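Local coordinates for ABC-type transport system, molybdenum-specific extracellular solute-binding protein (Clostridium difficile, PDB 4KD5), which probably binds molybdate or tungstate outside the membrane and delivers the oxyanion to an ABC-type importer, as other ModA-family solute-binding proteins do, at residues L154-Q158 with N175-K179; T80-K86 with I192-V198; F169-V173 with E226-K230; I23-Y27 with K210-L215; A54-L58 with V198-N204. The contacts are given in a common frame with arbitrary orientation. Residues are numbered along the deposited sequence.

Contact 1 of 5, residues L154-Q158 with N175-K179; sequences LAWVQ and NDKIK
In one lobe of this periplasmic-binding-protein fold, the end of helix 150-159 packs on the turn that leads into strand 178-183, near the protein surface. L154-Q158 is regular alpha helix, with Q158 N bonded to L154 O at 2.9 Å; N175-K177 is loop, and I178-K179 begin the strand. The closest CA atoms are those of Q158 and I178, 6.0 Å apart. Apolar contact comes first: L154 (chi1 m, chi2 t) sets CD2 3.9 Å from CD1 of I178, and both branched side chains also rest on I92 of strand 82-94, so they join helix to sheet. Farther out, the aliphatic part of Q158 is used, its CG lying 3.6 Å from CG2 of I178 and 3.6 Å from CB of K177. Polar contact lies at the exposed margin, where an amide-bearing side chain can serve two roles. N175 (chi1 t) forms an Asx turn, its OD1 accepting from K177 N at 3.2 Å, and its ND2 donates almost linearly to Q158 OE1 at 3.0 Å.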
# COMPACT_ATOMS: atom_id res chain seq x y z
N LEU A 154 10.33 -41.62 -10.23
CA LEU A 154 9.09 -41.83 -10.98
C LEU A 154 9.30 -42.74 -12.19
O LEU A 154 8.45 -43.58 -12.50
CB LEU A 154 8.51 -40.49 -11.43
CG LEU A 154 7.74 -39.67 -10.39
CD1 LEU A 154 7.84 -38.18 -10.68
CD2 LEU A 154 6.29 -40.10 -10.38
N ALA A 155 10.43 -42.58 -12.87
CA ALA A 155 10.74 -43.36 -14.06
C ALA A 155 10.92 -44.85 -13.75
O ALA A 155 10.46 -45.71 -14.50
CB ALA A 155 11.97 -42.81 -14.75
N TRP A 156 11.61 -45.13 -12.64
CA TRP A 156 11.85 -46.49 -12.17
C TRP A 156 10.54 -47.18 -11.81
O TRP A 156 10.33 -48.35 -12.13
CB TRP A 156 12.76 -46.48 -10.94
CG TRP A 156 14.17 -46.07 -11.21
CD1 TRP A 156 14.73 -45.79 -12.42
CD2 TRP A 156 15.22 -45.90 -10.23
NE1 TRP A 156 16.06 -45.46 -12.26
CE2 TRP A 156 16.38 -45.52 -10.95
CE3 TRP A 156 15.28 -46.04 -8.85
CZ2 TRP A 156 17.59 -45.27 -10.29
CZ3 TRP A 156 16.48 -45.79 -8.21
CH2 TRP A 156 17.62 -45.41 -8.93
N VAL A 157 9.68 -46.43 -11.13
CA VAL A 157 8.40 -46.96 -10.66
C VAL A 157 7.44 -47.19 -11.82
O VAL A 157 6.71 -48.18 -11.85
CB VAL A 157 7.78 -46.01 -9.62
CG1 VAL A 157 6.42 -46.49 -9.21
CG2 VAL A 157 8.67 -45.90 -8.39
N GLN A 158 7.47 -46.29 -12.80
CA GLN A 158 6.67 -46.41 -14.01
C GLN A 158 7.07 -47.63 -14.83
O GLN A 158 6.23 -48.30 -15.42
CB GLN A 158 6.82 -45.16 -14.88
CG GLN A 158 5.64 -44.21 -14.87
CD GLN A 158 5.92 -42.91 -15.61
OE1 GLN A 158 6.04 -41.85 -15.00
NE2 GLN A 158 6.03 -43.00 -16.93
N ASN A 175 0.14 -37.05 -14.16
CA ASN A 175 0.72 -38.36 -14.48
C ASN A 175 -0.18 -39.53 -14.08
O ASN A 175 -0.30 -39.87 -12.90
CB ASN A 175 2.11 -38.51 -13.85
CG ASN A 175 2.93 -39.64 -14.46
OD1 ASN A 175 2.49 -40.32 -15.39
ND2 ASN A 175 4.14 -39.84 -13.95
N ASP A 176 -0.81 -40.16 -15.08
CA ASP A 176 -1.71 -41.29 -14.84
C ASP A 176 -0.98 -42.63 -14.86
O ASP A 176 -1.53 -43.65 -14.46
CB ASP A 176 -2.84 -41.30 -15.87
CG ASP A 176 -2.32 -41.34 -17.30
OD1 ASP A 176 -1.39 -40.57 -17.62
OD2 ASP A 176 -2.84 -42.14 -18.11
N LYS A 177 0.27 -42.61 -15.31
CA LYS A 177 1.07 -43.83 -15.42
C LYS A 177 1.43 -44.37 -14.04
O LYS A 177 1.60 -45.57 -13.85
CB LYS A 177 2.35 -43.57 -16.21
CG LYS A 177 2.13 -42.86 -17.54
CD LYS A 177 1.05 -43.54 -18.37
CE LYS A 177 0.78 -42.76 -19.66
NZ LYS A 177 -0.47 -43.22 -20.34
N ILE A 178 1.55 -43.46 -13.07
CA ILE A 178 1.76 -43.83 -11.68
C ILE A 178 0.48 -43.57 -10.89
O ILE A 178 -0.44 -42.93 -11.39
CB ILE A 178 2.90 -43.03 -11.03
CG1 ILE A 178 2.55 -41.54 -10.99
CG2 ILE A 178 4.20 -43.25 -11.77
CD1 ILE A 178 2.57 -40.96 -9.60
N LYS A 179 0.45 -44.05 -9.65
CA LYS A 179 -0.68 -43.80 -8.76
C LYS A 179 -0.17 -43.56 -7.34
O LYS A 179 0.83 -44.14 -6.93
CB LYS A 179 -1.66 -44.97 -8.83
CG LYS A 179 -1.87 -45.71 -7.52
CD LYS A 179 -2.56 -47.04 -7.78
CE LYS A 179 -2.80 -47.81 -6.48
NZ LYS A 179 -3.36 -49.17 -6.72

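Contact 2 of 5, residues T80-K86 with I192-V198; sequences TMKDLVK and ITYPVSV
V196, Y194 and T80 have the most surface buried where strand 82-86 runs antiparallel to strand 193-198, the short axes 4.3 Å apart at 138°. V196 pairs with K82 as a hydrogen-bonded pair: K82 N to V196 O is 3.1 Å and V196 N to K82 O 2.8 Å. The beta-branched V196 side chain (chi1 p) suits an extended, buried strand, and V196 CG1 lies 4.2 Å from L84 CB. D83 faces P195 as a non-hydrogen-bonded pair, CA to CA 4.3 Å, which suits a proline without an amide proton. Y194 O then accepts from L84 N at 2.9 Å, whereas Y194 N donates to V85 O at 2.8 Å; L84, at phi/psi -70/-73, and V85 both face Y194, a beta bulge in strand 82-94. The Y194 ring (chi1 m) brings CD1 to 3.9 Å from V85 CG2, and its hydroxyl bonds N87. K86 and T193 follow as a non-hydrogen-bonded pair. At the other end T80 (chi1 p) takes V198 N on OG1 at 2.9 Å, and OG1 also bonds V77 O. Strand 82-94 continues from one lobe into the other, so the pairing is consistent with the two-lobed, strand-hinged fold of type II periplasmic binding proteins.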
# COMPACT_ATOMS: atom_id res chain seq x y z
N THR A 80 6.11 -9.95 7.16
CA THR A 80 5.57 -10.58 5.96
C THR A 80 6.02 -12.03 5.84
O THR A 80 5.65 -12.71 4.89
CB THR A 80 5.94 -9.83 4.67
OG1 THR A 80 7.35 -9.96 4.43
CG2 THR A 80 5.57 -8.37 4.79
N MSE A 81 6.84 -12.49 6.79
CA MSE A 81 7.31 -13.87 6.75
C MSE A 81 6.17 -14.83 7.07
O MSE A 81 5.59 -14.79 8.17
CB MSE A 81 8.47 -14.09 7.73
CG MSE A 81 9.72 -13.30 7.36
SE MSE A 81 11.09 -13.28 8.74
CE MSE A 81 11.77 -15.08 8.52
N LYS A 82 5.84 -15.68 6.10
CA LYS A 82 4.75 -16.64 6.25
C LYS A 82 5.05 -17.95 5.53
O LYS A 82 5.90 -17.99 4.64
CB LYS A 82 3.44 -16.07 5.69
CG LYS A 82 2.57 -15.36 6.71
CD LYS A 82 2.52 -13.87 6.46
CE LYS A 82 2.03 -13.14 7.71
NZ LYS A 82 1.86 -11.68 7.48
N ASP A 83 4.35 -19.00 5.92
CA ASP A 83 4.41 -20.26 5.20
C ASP A 83 3.34 -20.26 4.12
O ASP A 83 2.15 -20.25 4.42
CB ASP A 83 4.22 -21.43 6.17
CG ASP A 83 5.37 -21.59 7.13
OD1 ASP A 83 6.49 -21.17 6.77
OD2 ASP A 83 5.16 -22.12 8.24
N LEU A 84 3.78 -20.23 2.86
CA LEU A 84 2.87 -20.18 1.73
C LEU A 84 2.12 -21.51 1.57
O LEU A 84 0.93 -21.60 1.87
CB LEU A 84 3.63 -19.83 0.46
CG LEU A 84 2.82 -19.63 -0.81
CD1 LEU A 84 1.63 -18.77 -0.49
CD2 LEU A 84 3.68 -19.00 -1.90
N VAL A 85 2.84 -22.52 1.09
CA VAL A 85 2.29 -23.87 1.00
C VAL A 85 3.28 -24.88 1.55
O VAL A 85 4.42 -24.55 1.87
CB VAL A 85 1.92 -24.26 -0.44
CG1 VAL A 85 0.97 -23.26 -1.05
CG2 VAL A 85 3.18 -24.38 -1.30
N LYS A 86 2.83 -26.12 1.67
CA LYS A 86 3.70 -27.20 2.09
C LYS A 86 3.48 -28.39 1.16
O LYS A 86 2.44 -28.48 0.51
CB LYS A 86 3.45 -27.59 3.54
CG LYS A 86 2.05 -28.13 3.81
CD LYS A 86 1.80 -28.41 5.30
CE LYS A 86 2.95 -27.97 6.20
NZ LYS A 86 2.88 -26.54 6.60
N ILE A 192 7.63 -30.06 5.31
CA ILE A 192 8.12 -29.73 3.97
C ILE A 192 7.42 -28.46 3.50
O ILE A 192 6.43 -28.53 2.76
CB ILE A 192 7.85 -30.89 2.98
CG1 ILE A 192 8.23 -32.23 3.61
CG2 ILE A 192 8.60 -30.67 1.68
CD1 ILE A 192 7.97 -33.44 2.71
N THR A 193 7.93 -27.31 3.91
CA THR A 193 7.23 -26.04 3.69
C THR A 193 7.94 -25.08 2.74
O THR A 193 9.16 -25.13 2.60
CB THR A 193 6.95 -25.31 5.01
OG1 THR A 193 8.18 -24.87 5.58
CG2 THR A 193 6.24 -26.23 5.98
N TYR A 194 7.17 -24.21 2.11
CA TYR A 194 7.71 -23.17 1.25
C TYR A 194 7.37 -21.81 1.83
O TYR A 194 6.22 -21.35 1.73
CB TYR A 194 7.16 -23.32 -0.18
CG TYR A 194 7.45 -24.67 -0.82
CD1 TYR A 194 6.69 -25.79 -0.51
CD2 TYR A 194 8.47 -24.81 -1.75
CE1 TYR A 194 6.95 -27.01 -1.09
CE2 TYR A 194 8.74 -26.04 -2.34
CZ TYR A 194 7.97 -27.14 -2.01
OH TYR A 194 8.22 -28.36 -2.59
N PRO A 195 8.35 -21.15 2.47
CA PRO A 195 8.09 -19.84 3.07
C PRO A 195 8.14 -18.71 2.04
O PRO A 195 8.89 -18.81 1.05
CB PRO A 195 9.24 -19.68 4.07
CG PRO A 195 10.36 -20.49 3.48
CD PRO A 195 9.72 -21.64 2.74
N VAL A 196 7.35 -17.67 2.26
CA VAL A 196 7.36 -16.49 1.40
C VAL A 196 7.70 -15.27 2.26
O VAL A 196 7.40 -15.24 3.45
CB VAL A 196 5.99 -16.30 0.69
CG1 VAL A 196 4.88 -16.03 1.70
CG2 VAL A 196 6.04 -15.17 -0.34
N SER A 197 8.35 -14.27 1.66
CA SER A 197 8.60 -13.02 2.37
C SER A 197 8.77 -11.85 1.40
O SER A 197 9.29 -12.03 0.30
CB SER A 197 9.84 -13.14 3.26
OG SER A 197 10.05 -11.94 3.98
N VAL A 198 8.35 -10.66 1.82
CA VAL A 198 8.63 -9.45 1.05
C VAL A 198 10.07 -9.02 1.36
O VAL A 198 10.50 -9.08 2.52
CB VAL A 198 7.66 -8.31 1.40
CG1 VAL A 198 8.04 -7.03 0.68
CG2 VAL A 198 6.24 -8.70 1.03

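Contact 3 of 5, residues F169-V173 with E226-K230; sequences FSDTV and EFGYK
This is a loop-to-loop contact made by close van der Waals packing against a glycine, at the junction of the two lobes of the periplasmic-binding-protein fold. F169-V173 follows strand 164-168 and opens with a 3-10 turn at 169-171, closed by T172 N to F169 O at 2.9 Å and T172 OG1 to the same F169 O at 2.6 Å. E226-K230 links helix 218-226 to strand 230-231. The backbones come closest at S170 and G228, whose CA atoms are 3.8 Å apart. Only glycine fits there: at phi/psi 92/-3 a CB would jam against the preceding carbonyl, and it would also clash with S170 CA. Small S170 takes up the room that G228 leaves, its CB 3.3 Å from F227 O. V173 (chi1 m) packs on the F227-G228 peptide, with CG2 3.6 Å from F227 O and CG1 3.6 Å from G228 N. The edge of the F169 ring (chi1 t) meets G228 O, CD2 to O 3.3 Å, while K183 makes a cation-pi contact with this ring. S170 OG bonds N87 of strand 82-94. The side chains of S170 and Y229 lie close to Y168 and S15 respectively, both predicted to bind molybdate. Y229 (chi1 m) offers S170 a ring face in a CH-pi contact: S170 CB lies 3.9 Å from the centroid of the Y229 ring, 14° off its normal.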
# COMPACT_ATOMS: atom_id res chain seq x y z
N PHE A 169 3.98 -35.06 -3.47
CA PHE A 169 2.71 -35.16 -4.16
C PHE A 169 2.70 -34.31 -5.42
O PHE A 169 2.11 -34.68 -6.43
CB PHE A 169 1.55 -34.76 -3.25
CG PHE A 169 0.20 -35.11 -3.81
CD1 PHE A 169 -0.14 -36.43 -4.05
CD2 PHE A 169 -0.72 -34.12 -4.08
CE1 PHE A 169 -1.38 -36.76 -4.57
CE2 PHE A 169 -1.97 -34.44 -4.59
CZ PHE A 169 -2.30 -35.76 -4.84
N SER A 170 3.37 -33.16 -5.36
CA SER A 170 3.43 -32.24 -6.50
C SER A 170 4.18 -32.83 -7.69
O SER A 170 4.02 -32.36 -8.82
CB SER A 170 4.04 -30.90 -6.09
OG SER A 170 5.34 -31.06 -5.55
N ASP A 171 5.00 -33.84 -7.44
CA ASP A 171 5.72 -34.53 -8.51
C ASP A 171 4.84 -35.57 -9.19
O ASP A 171 5.24 -36.18 -10.18
CB ASP A 171 6.98 -35.21 -7.95
CG ASP A 171 7.98 -34.22 -7.38
OD1 ASP A 171 8.17 -33.14 -7.98
OD2 ASP A 171 8.59 -34.54 -6.34
N THR A 172 3.64 -35.78 -8.65
CA THR A 172 2.73 -36.80 -9.16
C THR A 172 1.64 -36.26 -10.08
O THR A 172 1.05 -37.01 -10.85
CB THR A 172 2.05 -37.60 -8.03
OG1 THR A 172 1.04 -36.79 -7.41
CG2 THR A 172 3.07 -38.02 -6.99
N VAL A 173 1.35 -34.96 -9.97
CA VAL A 173 0.29 -34.36 -10.77
C VAL A 173 0.57 -34.47 -12.27
O VAL A 173 1.73 -34.49 -12.68
CB VAL A 173 0.02 -32.88 -10.38
CG1 VAL A 173 -0.59 -32.78 -8.99
CG2 VAL A 173 1.29 -32.06 -10.45
N GLU A 226 -3.91 -27.21 -7.24
CA GLU A 226 -4.05 -27.80 -8.57
C GLU A 226 -2.74 -28.46 -8.97
O GLU A 226 -2.72 -29.38 -9.79
CB GLU A 226 -4.40 -26.72 -9.60
CG GLU A 226 -5.73 -26.02 -9.38
CD GLU A 226 -5.92 -24.84 -10.32
OE1 GLU A 226 -5.10 -24.67 -11.24
OE2 GLU A 226 -6.90 -24.08 -10.14
N PHE A 227 -1.65 -27.99 -8.38
CA PHE A 227 -0.33 -28.44 -8.77
C PHE A 227 0.30 -29.37 -7.74
O PHE A 227 1.51 -29.62 -7.76
CB PHE A 227 0.57 -27.24 -9.09
CG PHE A 227 0.14 -26.46 -10.30
CD1 PHE A 227 0.65 -26.76 -11.55
CD2 PHE A 227 -0.80 -25.44 -10.20
CE1 PHE A 227 0.25 -26.06 -12.68
CE2 PHE A 227 -1.21 -24.73 -11.32
CZ PHE A 227 -0.69 -25.04 -12.56
N GLY A 228 -0.53 -29.90 -6.85
CA GLY A 228 -0.10 -30.92 -5.91
C GLY A 228 0.38 -30.40 -4.57
O GLY A 228 0.72 -31.17 -3.67
N TYR A 229 0.42 -29.08 -4.43
CA TYR A 229 0.81 -28.49 -3.16
C TYR A 229 -0.36 -28.49 -2.19
O TYR A 229 -1.49 -28.82 -2.56
CB TYR A 229 1.37 -27.08 -3.38
CG TYR A 229 2.62 -27.11 -4.21
CD1 TYR A 229 3.85 -27.36 -3.63
CD2 TYR A 229 2.57 -26.91 -5.58
CE1 TYR A 229 5.00 -27.39 -4.38
CE2 TYR A 229 3.72 -26.94 -6.34
CZ TYR A 229 4.93 -27.19 -5.74
OH TYR A 229 6.07 -27.22 -6.50
N LYS A 230 -0.08 -28.14 -0.94
CA LYS A 230 -1.08 -28.27 0.11
C LYS A 230 -1.09 -27.04 1.02
O LYS A 230 -0.06 -26.40 1.21
CB LYS A 230 -0.84 -29.54 0.92
CG LYS A 230 -2.08 -30.15 1.53
CD LYS A 230 -2.18 -29.80 3.00
CE LYS A 230 -3.58 -30.04 3.53
NZ LYS A 230 -3.68 -29.72 4.99

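Contact 4 of 5, residues I23-Y27 with K210-L215; sequences IEEEY and KFEEFL
Three aromatic rings, Y27, F211 and F214, cluster between two helices whose short axes come no closer than 11.5 Å and cross at 110°. Bulky residues are needed to span that distance. Y27 (chi1 t) reaches across to helix 205-215 and touches both phenylalanines: F211 (chi1 t) turns its edge to the Y27 face in a T-shaped pair, centroids 5.0 Å apart and planes at 74°, whereas F214 (chi1 t) meets Y27 obliquely, centroids 5.1 Å apart and planes at 54°, with Y27 CD1 3.5 Å from F214 CG. The nearest CA pairs are Y27 with F214 at 7.6 Å and I23 with L215 at 7.9 Å. Helices 17-28 and 205-215 belong to one alpha/beta lobe of the periplasmic-binding-protein fold, where F211 also packs on L36 and L58 of the sheet. One turn before Y27, I23 (chi1 m) places its CG2 3.6 Å from F211 CZ and 3.7 Å from L215 CD2. The polar tip of Y27 leaves this apolar cluster, its OH bonding K210 NZ of the third subunit, another copy of the protein.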
# COMPACT_ATOMS: atom_id res chain seq x y z
N ILE A 23 -0.64 -18.59 -11.34
CA ILE A 23 -0.69 -17.46 -10.41
C ILE A 23 -0.63 -16.12 -11.17
O ILE A 23 -1.34 -15.17 -10.82
CB ILE A 23 0.45 -17.53 -9.36
CG1 ILE A 23 0.21 -18.66 -8.36
CG2 ILE A 23 0.60 -16.20 -8.64
CD1 ILE A 23 -0.99 -18.47 -7.47
N GLU A 24 0.20 -16.06 -12.20
CA GLU A 24 0.35 -14.84 -12.99
C GLU A 24 -0.91 -14.47 -13.77
O GLU A 24 -1.38 -13.34 -13.69
CB GLU A 24 1.54 -14.97 -13.95
CG GLU A 24 2.87 -14.47 -13.40
CD GLU A 24 4.06 -14.89 -14.25
OE1 GLU A 24 4.73 -14.01 -14.82
OE2 GLU A 24 4.32 -16.11 -14.33
N GLU A 25 -1.46 -15.43 -14.51
CA GLU A 25 -2.66 -15.19 -15.31
C GLU A 25 -3.88 -14.90 -14.44
O GLU A 25 -4.80 -14.19 -14.87
CB GLU A 25 -2.93 -16.36 -16.26
CG GLU A 25 -3.95 -17.39 -15.75
CD GLU A 25 -5.25 -17.36 -16.53
OE1 GLU A 25 -6.03 -18.34 -16.46
OE2 GLU A 25 -5.51 -16.35 -17.22
N GLU A 26 -3.88 -15.42 -13.22
CA GLU A 26 -5.02 -15.26 -12.33
C GLU A 26 -4.96 -13.96 -11.55
O GLU A 26 -5.99 -13.38 -11.22
CB GLU A 26 -5.11 -16.45 -11.37
CG GLU A 26 -6.51 -16.86 -10.97
CD GLU A 26 -7.23 -17.65 -12.05
OE1 GLU A 26 -8.36 -18.11 -11.80
OE2 GLU A 26 -6.66 -17.81 -13.15
N TYR A 27 -3.75 -13.50 -11.25
CA TYR A 27 -3.58 -12.23 -10.55
C TYR A 27 -3.84 -11.08 -11.51
O TYR A 27 -4.31 -10.01 -11.10
CB TYR A 27 -2.17 -12.10 -9.96
CG TYR A 27 -2.05 -10.96 -8.98
CD1 TYR A 27 -2.73 -11.00 -7.77
CD2 TYR A 27 -1.26 -9.85 -9.25
CE1 TYR A 27 -2.63 -9.98 -6.86
CE2 TYR A 27 -1.16 -8.82 -8.34
CZ TYR A 27 -1.85 -8.89 -7.15
OH TYR A 27 -1.76 -7.88 -6.23
N LYS A 210 0.62 -6.97 -1.12
CA LYS A 210 -0.69 -7.24 -1.71
C LYS A 210 -0.66 -8.49 -2.59
O LYS A 210 -1.62 -9.25 -2.62
CB LYS A 210 -1.19 -6.04 -2.51
CG LYS A 210 -2.17 -5.14 -1.76
CD LYS A 210 -1.57 -4.56 -0.48
CE LYS A 210 -2.57 -3.65 0.23
NZ LYS A 210 -3.82 -4.36 0.61
N PHE A 211 0.43 -8.69 -3.32
CA PHE A 211 0.57 -9.89 -4.13
C PHE A 211 0.79 -11.12 -3.25
O PHE A 211 0.36 -12.21 -3.60
CB PHE A 211 1.69 -9.77 -5.16
CG PHE A 211 1.95 -11.05 -5.90
CD1 PHE A 211 0.98 -11.60 -6.73
CD2 PHE A 211 3.16 -11.71 -5.78
CE1 PHE A 211 1.21 -12.78 -7.42
CE2 PHE A 211 3.41 -12.89 -6.47
CZ PHE A 211 2.43 -13.43 -7.28
N GLU A 212 1.47 -10.93 -2.13
CA GLU A 212 1.68 -12.02 -1.19
C GLU A 212 0.35 -12.48 -0.59
O GLU A 212 0.13 -13.68 -0.40
CB GLU A 212 2.65 -11.62 -0.07
CG GLU A 212 2.97 -12.76 0.89
CD GLU A 212 3.81 -12.33 2.08
OE1 GLU A 212 3.57 -12.88 3.18
OE2 GLU A 212 4.69 -11.47 1.93
N GLU A 213 -0.54 -11.54 -0.31
CA GLU A 213 -1.83 -11.91 0.26
C GLU A 213 -2.74 -12.62 -0.74
O GLU A 213 -3.66 -13.33 -0.34
CB GLU A 213 -2.53 -10.71 0.91
CG GLU A 213 -2.53 -10.76 2.44
CD GLU A 213 -3.28 -11.97 3.00
OE1 GLU A 213 -2.99 -12.36 4.15
OE2 GLU A 213 -4.15 -12.53 2.30
N PHE A 214 -2.49 -12.45 -2.03
CA PHE A 214 -3.22 -13.20 -3.04
C PHE A 214 -2.80 -14.66 -2.97
O PHE A 214 -3.62 -15.57 -3.10
CB PHE A 214 -2.97 -12.66 -4.44
CG PHE A 214 -3.52 -13.53 -5.53
CD1 PHE A 214 -4.89 -13.63 -5.73
CD2 PHE A 214 -2.68 -14.25 -6.36
CE1 PHE A 214 -5.41 -14.43 -6.74
CE2 PHE A 214 -3.19 -15.06 -7.37
CZ PHE A 214 -4.56 -15.15 -7.56
N LEU A 215 -1.51 -14.88 -2.74
CA LEU A 215 -0.94 -16.21 -2.62
C LEU A 215 -1.50 -16.92 -1.39
O LEU A 215 -1.76 -18.12 -1.42
CB LEU A 215 0.58 -16.13 -2.53
CG LEU A 215 1.31 -15.43 -3.67
CD1 LEU A 215 2.82 -15.39 -3.42
CD2 LEU A 215 1.02 -16.12 -4.99

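Contact 5 of 5, residues A54-L58 with V198-N204; sequences APCDL and VIKASKN. With FMT (formic acid), chain H.
An ST turn and a type I beta turn shape the link between strand 193-198 and helix 205-215 where it meets the approach to strand 58-60, at the edge of one lobe of the periplasmic-binding-protein fold. L58 and V198 form an antiparallel non-hydrogen-bonded pair with CA atoms 4.5 Å apart; L58 CD1 lies 3.7 Å from V198 CG2, apolar side chains suited to this buried position. One residue along, I199 N donates to D57 O at 2.9 Å, almost linearly. I199 CB packs 3.2 Å from C56 O, and its CG1 lies 4.2 Å from C56 CB. The type I turn from I199 to S202 reverses the chain, with S202 N to I199 O 3.3 Å. A formic acid, probably from the crystallisation liquor, accepts on O1 from A201 N at 2.8 Å. D57 (chi1 m) has a carboxylate that can serve both sides: OD2 accepts from N9 N of strand 6-13, while OD1 faces S202. A serine fits opposite it because its hydroxyl can donate and accept together. S202 OG (chi1 t) takes N204 N at 3.0 Å, closing the ST turn just before the helix, and gives its proton to D57 OD1 at 2.6 Å.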
# COMPACT_ATOMS: atom_id res chain seq x y z
N ALA A 54 20.51 -7.51 -5.10
CA ALA A 54 19.74 -7.67 -6.33
C ALA A 54 18.30 -7.26 -6.09
O ALA A 54 17.68 -7.68 -5.11
CB ALA A 54 19.80 -9.11 -6.82
N PRO A 55 17.75 -6.44 -7.00
CA PRO A 55 16.43 -5.83 -6.84
C PRO A 55 15.28 -6.83 -6.91
O PRO A 55 14.62 -6.95 -7.95
CB PRO A 55 16.34 -4.85 -8.01
CG PRO A 55 17.27 -5.41 -9.04
CD PRO A 55 18.39 -6.05 -8.27
N CYS A 56 15.05 -7.55 -5.82
CA CYS A 56 13.95 -8.50 -5.75
C CYS A 56 12.87 -7.96 -4.83
O CYS A 56 13.17 -7.28 -3.85
CB CYS A 56 14.46 -9.86 -5.25
SG CYS A 56 15.62 -10.66 -6.38
N ASP A 57 11.62 -8.26 -5.14
CA ASP A 57 10.50 -7.75 -4.36
C ASP A 57 9.89 -8.79 -3.43
O ASP A 57 9.61 -8.50 -2.27
CB ASP A 57 9.41 -7.19 -5.28
CG ASP A 57 9.89 -6.01 -6.10
OD1 ASP A 57 10.22 -4.97 -5.50
OD2 ASP A 57 9.93 -6.13 -7.34
N LEU A 58 9.69 -10.00 -3.94
CA LEU A 58 9.16 -11.10 -3.15
C LEU A 58 10.03 -12.34 -3.35
O LEU A 58 10.57 -12.55 -4.44
CB LEU A 58 7.71 -11.40 -3.56
CG LEU A 58 6.85 -12.22 -2.59
CD1 LEU A 58 6.22 -11.34 -1.54
CD2 LEU A 58 5.77 -12.96 -3.35
N VAL A 198 8.35 -10.66 1.82
CA VAL A 198 8.63 -9.45 1.05
C VAL A 198 10.07 -9.02 1.36
O VAL A 198 10.50 -9.08 2.52
CB VAL A 198 7.66 -8.31 1.40
CG1 VAL A 198 8.04 -7.03 0.68
CG2 VAL A 198 6.24 -8.70 1.03
N ILE A 199 10.81 -8.61 0.34
CA ILE A 199 12.20 -8.20 0.51
C ILE A 199 12.27 -6.76 1.03
O ILE A 199 11.53 -5.89 0.56
CB ILE A 199 12.97 -8.35 -0.80
CG1 ILE A 199 12.86 -9.78 -1.32
CG2 ILE A 199 14.43 -7.98 -0.63
CD1 ILE A 199 13.35 -10.82 -0.35
N LYS A 200 13.16 -6.50 1.99
CA LYS A 200 13.27 -5.20 2.64
C LYS A 200 13.68 -4.08 1.68
O LYS A 200 13.13 -2.98 1.73
CB LYS A 200 14.28 -5.29 3.79
CG LYS A 200 14.38 -4.04 4.65
CD LYS A 200 13.13 -3.86 5.50
CE LYS A 200 13.50 -3.46 6.92
NZ LYS A 200 14.47 -4.41 7.53
N ALA A 201 14.63 -4.38 0.80
CA ALA A 201 15.15 -3.37 -0.12
C ALA A 201 14.20 -3.04 -1.27
O ALA A 201 14.46 -2.13 -2.05
CB ALA A 201 16.49 -3.81 -0.68
N SER A 202 13.11 -3.80 -1.37
CA SER A 202 12.12 -3.59 -2.43
C SER A 202 11.60 -2.16 -2.44
O SER A 202 11.36 -1.56 -1.39
CB SER A 202 10.95 -4.55 -2.25
OG SER A 202 9.87 -4.17 -3.07
N LYS A 203 11.43 -1.62 -3.64
CA LYS A 203 10.90 -0.27 -3.79
C LYS A 203 9.39 -0.29 -3.96
O LYS A 203 8.75 0.74 -4.16
CB LYS A 203 11.57 0.43 -4.98
CG LYS A 203 12.93 1.02 -4.66
CD LYS A 203 13.92 0.80 -5.80
CE LYS A 203 14.77 2.04 -6.04
NZ LYS A 203 15.37 2.57 -4.78
N ASN A 204 8.82 -1.49 -3.89
CA ASN A 204 7.38 -1.67 -3.94
C ASN A 204 6.90 -2.63 -2.86
O ASN A 204 6.30 -3.66 -3.16
CB ASN A 204 6.93 -2.16 -5.33
CG ASN A 204 7.19 -1.14 -6.42
OD1 ASN A 204 8.19 -1.22 -7.13
ND2 ASN A 204 6.27 -0.18 -6.55
C FMT H . 17.35 -6.94 0.78
O1 FMT H . 16.60 -6.21 1.43
O2 FMT H . 18.08 -6.56 -0.14

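Overall arrangement
From the N terminus, helix 17-28 opens the longest loop, which contact 4 closes at helix 205-215. Contact 5, joining 54-58 to 198-204, nests inside it, and contact 2, joining 80-86 to 192-198, nests inside contact 5 and shares V198 with it; L58, F211, L215 and E212 pack these three together in one lobe. Contact 1 closes a short loop in the other lobe, within that of contact 2, their centres about 29 Å apart. Contact 3 starts inside the contact 1 loop but ends near the C terminus, so it crosses all four others. It touches contact 1 through L154 with D171, and contact 2 through Y194 with Y229, joining both lobes.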